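Uncharacterized protein (Actinomyces odontolyticus, PDB 4MJG) is of unknown function but belongs to the DUF4853 family, folds around one antiparallel beta sheet and is probably made as a lipoprotein. Local coordinates at residues G48-Q53 against V66-V71; P159-T164 against P177-G182. All coordinates share one frame; numbering follows the deposited sequence.

Contact 1: G48-Q53 against V66-V71; sequences GLPYVQ and VGYTTV
Pro50 lies on the ring of Tyr68 with its CD over the ring centre, 3.4 Å from the centroid and only 8° off the normal, so the CH-pi contact is close to ideal in direction. The two side chains run side by side and point the same way, and Pro50 CG continues over the ring, 3.7 Å from Tyr68 CE2. Leu49 adds a slanting approach, its CD2 reaching Tyr68 CE1 at 3.6 Å. A second CH-pi contact follows along the strands, where Val66 CB stands 3.8 Å from the centroid of the Tyr51 ring, over one face but displaced toward the rim. The two methyls of Val66 part there: CG1 meets Tyr51 CE1 at 3.5 Å, while CG2 sits by CZ and OH. Tyr51 CG lies between the backbone N and the carbonyl carbon (chi1 59°), and its ring runs alongside Val66, pointing the same way.

Two reciprocal pairs of backbone hydrogen bonds frame this packing: Gly48 with Thr69, and Tyr51 with Val66, whose Tyr51 N to Val66 O bond measures 3.0 Å. Between them Pro50 has no N-H to give. At the polar edge, Tyr68 OH is bonded to Pro152 O. The whole is an irregular antiparallel beta hairpin, in which strands 44-55 and 62-73 are both interrupted and proline-aromatic packing fills the break.

Contact 2: P159-T164 against P177-G182; sequences PGMHVT and PTLTTG
His162 and Thr180 share a doubly used carbonyl: Thr180 O takes the backbone N of His162 at 3.0 Å and the ring ND1 of the same residue at 2.9 Å. The first bond is nearly straight (171° at the hydrogen), the second more bent, and the two donors arrive from opposite faces of the carbonyl plane. CG of His162 lies between the backbone N and the carbonyl carbon (chi1 80°), and the imidazole reaches toward the partner strand with ND1 at Thr180 O; CE1 also comes near the Thr180 hydroxyl.

Beside the ring, three threonines gather on the same face of the sheet. Thr164 OG1 makes a hydrogen bond of 2.6 Å with Thr178 OG1, and a weak one of 3.3 Å with Thr180 OG1, so one hydroxyl links two on the neighbouring strand. Thr178 OG1 is also weakly bonded to Ser166.

Val163 and Leu179 share the other face, and the bent side chain of Met161, a selenomethionine, crosses Leu179 at about a right angle, with Met161 CE 3.8 Å from Leu179 CB, while Val163 CG2 meets Leu179 CD2 at 4.1 Å. Paired backbone bonds at Thr164 and Thr178, and at His162 and Thr180, set this register, and Gly182 N to Gly160 O (2.9 Å) extends it past the strand end. At the backbone angles of Gly182 a CB would press against the carbonyl O of Thr181, which by itself calls for glycine.

Within this twisted hairpin the N-to-C directions of segments 161-164 and 177-181 stand 142° apart. Strand 176-181 bonds onward to strand 44-55 through Leu44 and Val46, and strand 161-166 is the outermost on that side; Val154 of helix 154-157 packs on Val163 and Leu179, whereas Glu43 touches Thr178 and Thr180 on the hydroxyl-bearing face.

Overall arrangement
Both contacts are antiparallel hairpin pairings within one sheet, and the adjacency of strands 44-55 and 176-181 joins them. Both are partly buried and differ in place rather than in being wholly core or surface: contact 1 lies in the sheet's interior, its centre about 7 Å from the centre of the chain; contact 2, at about 16 Å, forms the margin. The inner hairpin closes an irregular break with apolar contacts to aromatic rings, while the outer one keeps regular pairing and spends its side chains on hydroxyl and imidazole bonds along one face. Val46 and Val154 touch both, packing on Tyr68 and on Leu179, so strand 44-55 and helix 154-157 bring the two hairpins together.

Contact 1: G48-Q53 against V66-V71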
loop_
_atom_site.group_PDB
_atom_site.type_symbol
_atom_site.label_atom_id
_atom_site.label_comp_id
_atom_site.label_asym_id
_atom_site.label_seq_id
_atom_site.Cartn_x
_atom_site.Cartn_y
_atom_site.Cartn_z
ATOM N N GLY A 48 5.246 -8.563 -0.547
ATOM C CA GLY A 48 4.688 -8.717 -1.880
ATOM C C GLY A 48 5.134 -7.606 -2.807
ATOM O O GLY A 48 5.445 -6.489 -2.369
ATOM N N LEU A 49 5.165 -7.923 -4.097
ATOM C CA LEU A 49 5.528 -6.960 -5.120
ATOM C C LEU A 49 4.263 -6.380 -5.735
ATOM O O LEU A 49 3.223 -7.038 -5.740
ATOM C CB LEU A 49 6.373 -7.641 -6.192
ATOM C CG LEU A 49 7.722 -8.168 -5.715
ATOM C CD1 LEU A 49 8.460 -8.843 -6.858
ATOM C CD2 LEU A 49 8.563 -7.043 -5.124
ATOM N N PRO A 50 4.349 -5.150 -6.268
ATOM C CA PRO A 50 3.178 -4.511 -6.842
ATOM C C PRO A 50 2.816 -5.123 -8.181
ATOM O O PRO A 50 3.666 -5.710 -8.856
ATOM C CB PRO A 50 3.635 -3.072 -7.037
ATOM C CG PRO A 50 5.085 -3.203 -7.339
ATOM C CD PRO A 50 5.564 -4.340 -6.481
ATOM N N TYR A 51 1.556 -4.970 -8.559
ATOM C CA TYR A 51 1.071 -5.482 -9.824
ATOM C C TYR A 51 -0.167 -4.703 -10.242
ATOM O O TYR A 51 -0.799 -4.025 -9.428
ATOM C CB TYR A 51 0.763 -6.982 -9.720
ATOM C CG TYR A 51 -0.271 -7.338 -8.674
ATOM C CD1 TYR A 51 0.095 -7.537 -7.347
ATOM C CD2 TYR A 51 -1.620 -7.482 -9.010
ATOM C CE1 TYR A 51 -0.845 -7.867 -6.387
ATOM C CE2 TYR A 51 -2.567 -7.810 -8.055
ATOM C CZ TYR A 51 -2.174 -8.000 -6.745
ATOM O OH TYR A 51 -3.110 -8.329 -5.788
ATOM N N VAL A 52 -0.493 -4.797 -11.522
ATOM C CA VAL A 52 -1.652 -4.117 -12.084
ATOM C C VAL A 52 -2.690 -5.171 -12.431
ATOM O O VAL A 52 -2.338 -6.299 -12.783
ATOM C CB VAL A 52 -1.252 -3.326 -13.341
ATOM C CG1 VAL A 52 -2.460 -2.664 -13.987
ATOM C CG2 VAL A 52 -0.196 -2.288 -12.994
ATOM N N GLN A 53 -3.967 -4.816 -12.318
ATOM C CA GLN A 53 -5.034 -5.705 -12.770
ATOM C C GLN A 53 -6.180 -4.921 -13.393
ATOM O O GLN A 53 -6.360 -3.739 -13.116
ATOM C CB GLN A 53 -5.532 -6.599 -11.631
ATOM C CG GLN A 53 -6.146 -5.862 -10.460
ATOM C CD GLN A 53 -6.686 -6.808 -9.399
ATOM O OE1 GLN A 53 -6.028 -7.777 -9.021
ATOM N NE2 GLN A 53 -7.883 -6.517 -8.899
ATOM N N VAL A 66 -2.289 -2.436 -7.374
ATOM C CA VAL A 66 -1.987 -2.926 -6.039
ATOM C C VAL A 66 -0.507 -2.652 -5.807
ATOM O O VAL A 66 0.333 -3.069 -6.607
ATOM C CB VAL A 66 -2.251 -4.443 -5.919
ATOM C CG1 VAL A 66 -1.789 -4.971 -4.569
ATOM C CG2 VAL A 66 -3.726 -4.755 -6.150
ATOM N N GLY A 67 -0.183 -1.958 -4.725
ATOM C CA GLY A 67 1.204 -1.568 -4.455
ATOM C C GLY A 67 2.001 -2.643 -3.744
ATOM O O GLY A 67 1.559 -3.789 -3.621
ATOM N N TYR A 68 3.191 -2.269 -3.279
ATOM C CA TYR A 68 4.009 -3.163 -2.467
ATOM C C TYR A 68 3.256 -3.516 -1.210
ATOM O O TYR A 68 2.458 -2.721 -0.709
ATOM C CB TYR A 68 5.330 -2.503 -2.080
ATOM C CG TYR A 68 6.372 -2.526 -3.170
ATOM C CD1 TYR A 68 7.269 -3.585 -3.287
ATOM C CD2 TYR A 68 6.472 -1.482 -4.072
ATOM C CE1 TYR A 68 8.229 -3.608 -4.280
ATOM C CE2 TYR A 68 7.423 -1.497 -5.065
ATOM C CZ TYR A 68 8.298 -2.565 -5.164
ATOM O OH TYR A 68 9.239 -2.573 -6.156
ATOM N N THR A 69 3.489 -4.724 -0.717
ATOM C CA THR A 69 2.984 -5.121 0.582
ATOM C C THR A 69 4.193 -5.218 1.496
ATOM O O THR A 69 5.110 -5.979 1.213
ATOM C CB THR A 69 2.266 -6.473 0.510
ATOM O OG1 THR A 69 1.170 -6.388 -0.420
ATOM C CG2 THR A 69 1.746 -6.872 1.880
ATOM N N THR A 70 4.219 -4.408 2.552
ATOM C CA THR A 70 5.330 -4.427 3.503
ATOM C C THR A 70 4.845 -4.777 4.892
ATOM O O THR A 70 3.697 -4.510 5.245
ATOM C CB THR A 70 6.084 -3.085 3.555
ATOM O OG1 THR A 70 5.213 -2.039 4.000
ATOM C CG2 THR A 70 6.630 -2.739 2.192
ATOM N N VAL A 71 5.740 -5.370 5.679
ATOM C CA VAL A 71 5.397 -5.902 6.989
ATOM C C VAL A 71 6.337 -5.356 8.057
ATOM O O VAL A 71 7.554 -5.475 7.938
ATOM C CB VAL A 71 5.455 -7.442 6.984
ATOM C CG1 VAL A 71 5.212 -8.002 8.378
ATOM C CG2 VAL A 71 4.417 -7.990 6.021
#

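Contact 2: P159-T164 against P177-G182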
loop_
_atom_site.group_PDB
_atom_site.type_symbol
_atom_site.label_atom_id
_atom_site.label_comp_id
_atom_site.label_asym_id
_atom_site.label_seq_id
_atom_site.Cartn_x
_atom_site.Cartn_y
_atom_site.Cartn_z
ATOM N N PRO A 159 11.583 6.351 -1.451
ATOM C CA PRO A 159 12.727 7.232 -1.737
ATOM C C PRO A 159 13.775 7.338 -0.624
ATOM O O PRO A 159 14.971 7.238 -0.895
ATOM C CB PRO A 159 12.069 8.595 -1.963
ATOM C CG PRO A 159 10.703 8.280 -2.444
ATOM C CD PRO A 159 10.298 7.013 -1.749
ATOM N N GLY A 160 13.333 7.533 0.616
ATOM C CA GLY A 160 14.255 7.725 1.740
ATOM C C GLY A 160 14.907 6.459 2.274
ATOM O O GLY A 160 15.709 6.517 3.211
HETATM N N MSE A 161 14.576 5.317 1.674
HETATM C CA MSE A 161 14.978 4.017 2.196
HETATM C C MSE A 161 15.880 3.314 1.227
HETATM O O MSE A 161 15.914 3.656 0.042
HETATM C CB MSE A 161 13.709 3.195 2.379
HETATM C CG MSE A 161 12.623 3.977 3.112
HETATM SE SE MSE A 161 12.385 3.190 4.893
HETATM C CE MSE A 161 10.862 2.033 4.466
ATOM N N HIS A 162 16.619 2.321 1.723
ATOM C CA HIS A 162 17.450 1.461 0.867
ATOM C C HIS A 162 17.275 -0.017 1.220
ATOM O O HIS A 162 16.921 -0.365 2.352
ATOM C CB HIS A 162 18.930 1.871 0.926
ATOM C CG HIS A 162 19.664 1.369 2.133
ATOM N ND1 HIS A 162 19.328 1.734 3.419
ATOM C CD2 HIS A 162 20.736 0.549 2.242
ATOM C CE1 HIS A 162 20.154 1.150 4.269
ATOM N NE2 HIS A 162 21.018 0.425 3.581
ATOM N N VAL A 163 17.525 -0.873 0.230
ATOM C CA VAL A 163 17.285 -2.303 0.352
ATOM C C VAL A 163 18.424 -3.011 1.068
ATOM O O VAL A 163 19.581 -2.884 0.681
ATOM C CB VAL A 163 17.124 -2.973 -1.028
ATOM C CG1 VAL A 163 16.894 -4.471 -0.873
ATOM C CG2 VAL A 163 15.973 -2.349 -1.796
ATOM N N THR A 164 18.076 -3.770 2.098
ATOM C CA THR A 164 18.993 -4.700 2.743
ATOM C C THR A 164 18.330 -6.078 2.739
ATOM O O THR A 164 17.189 -6.214 2.303
ATOM C CB THR A 164 19.317 -4.261 4.187
ATOM O OG1 THR A 164 18.105 -3.913 4.874
ATOM C CG2 THR A 164 20.235 -3.062 4.178
ATOM N N PRO A 177 13.934 -9.777 1.771
ATOM C CA PRO A 177 14.375 -8.413 1.538
ATOM C C PRO A 177 13.762 -7.440 2.536
ATOM O O PRO A 177 12.561 -7.511 2.814
ATOM C CB PRO A 177 13.876 -8.129 0.126
ATOM C CG PRO A 177 12.674 -8.986 -0.030
ATOM C CD PRO A 177 12.914 -10.207 0.800
ATOM N N THR A 178 14.585 -6.536 3.056
ATOM C CA THR A 178 14.143 -5.573 4.053
ATOM C C THR A 178 14.461 -4.149 3.616
ATOM O O THR A 178 15.360 -3.924 2.806
ATOM C CB THR A 178 14.826 -5.831 5.410
ATOM O OG1 THR A 178 16.243 -5.714 5.259
ATOM C CG2 THR A 178 14.490 -7.220 5.927
ATOM N N LEU A 179 13.718 -3.196 4.169
ATOM C CA LEU A 179 13.940 -1.782 3.907
ATOM C C LEU A 179 14.361 -1.080 5.188
ATOM O O LEU A 179 13.708 -1.224 6.222
ATOM C CB LEU A 179 12.663 -1.135 3.378
ATOM C CG LEU A 179 12.101 -1.715 2.083
ATOM C CD1 LEU A 179 10.752 -1.092 1.763
ATOM C CD2 LEU A 179 13.072 -1.500 0.934
ATOM N N THR A 180 15.453 -0.325 5.115
ATOM C CA THR A 180 15.920 0.466 6.252
ATOM C C THR A 180 16.250 1.887 5.804
ATOM O O THR A 180 16.697 2.110 4.671
ATOM C CB THR A 180 17.136 -0.187 6.941
ATOM O OG1 THR A 180 17.983 -0.798 5.958
ATOM C CG2 THR A 180 16.681 -1.246 7.934
ATOM N N THR A 181 16.030 2.836 6.710
ATOM C CA THR A 181 16.135 4.264 6.403
ATOM C C THR A 181 17.560 4.677 6.015
ATOM O O THR A 181 18.535 4.105 6.504
ATOM C CB THR A 181 15.667 5.121 7.599
ATOM O OG1 THR A 181 16.431 4.779 8.761
ATOM C CG2 THR A 181 14.180 4.893 7.883
ATOM N N GLY A 182 17.662 5.670 5.132
ATOM C CA GLY A 182 18.950 6.142 4.624
ATOM C C GLY A 182 19.276 5.538 3.271
ATOM O O GLY A 182 18.856 4.419 2.971
#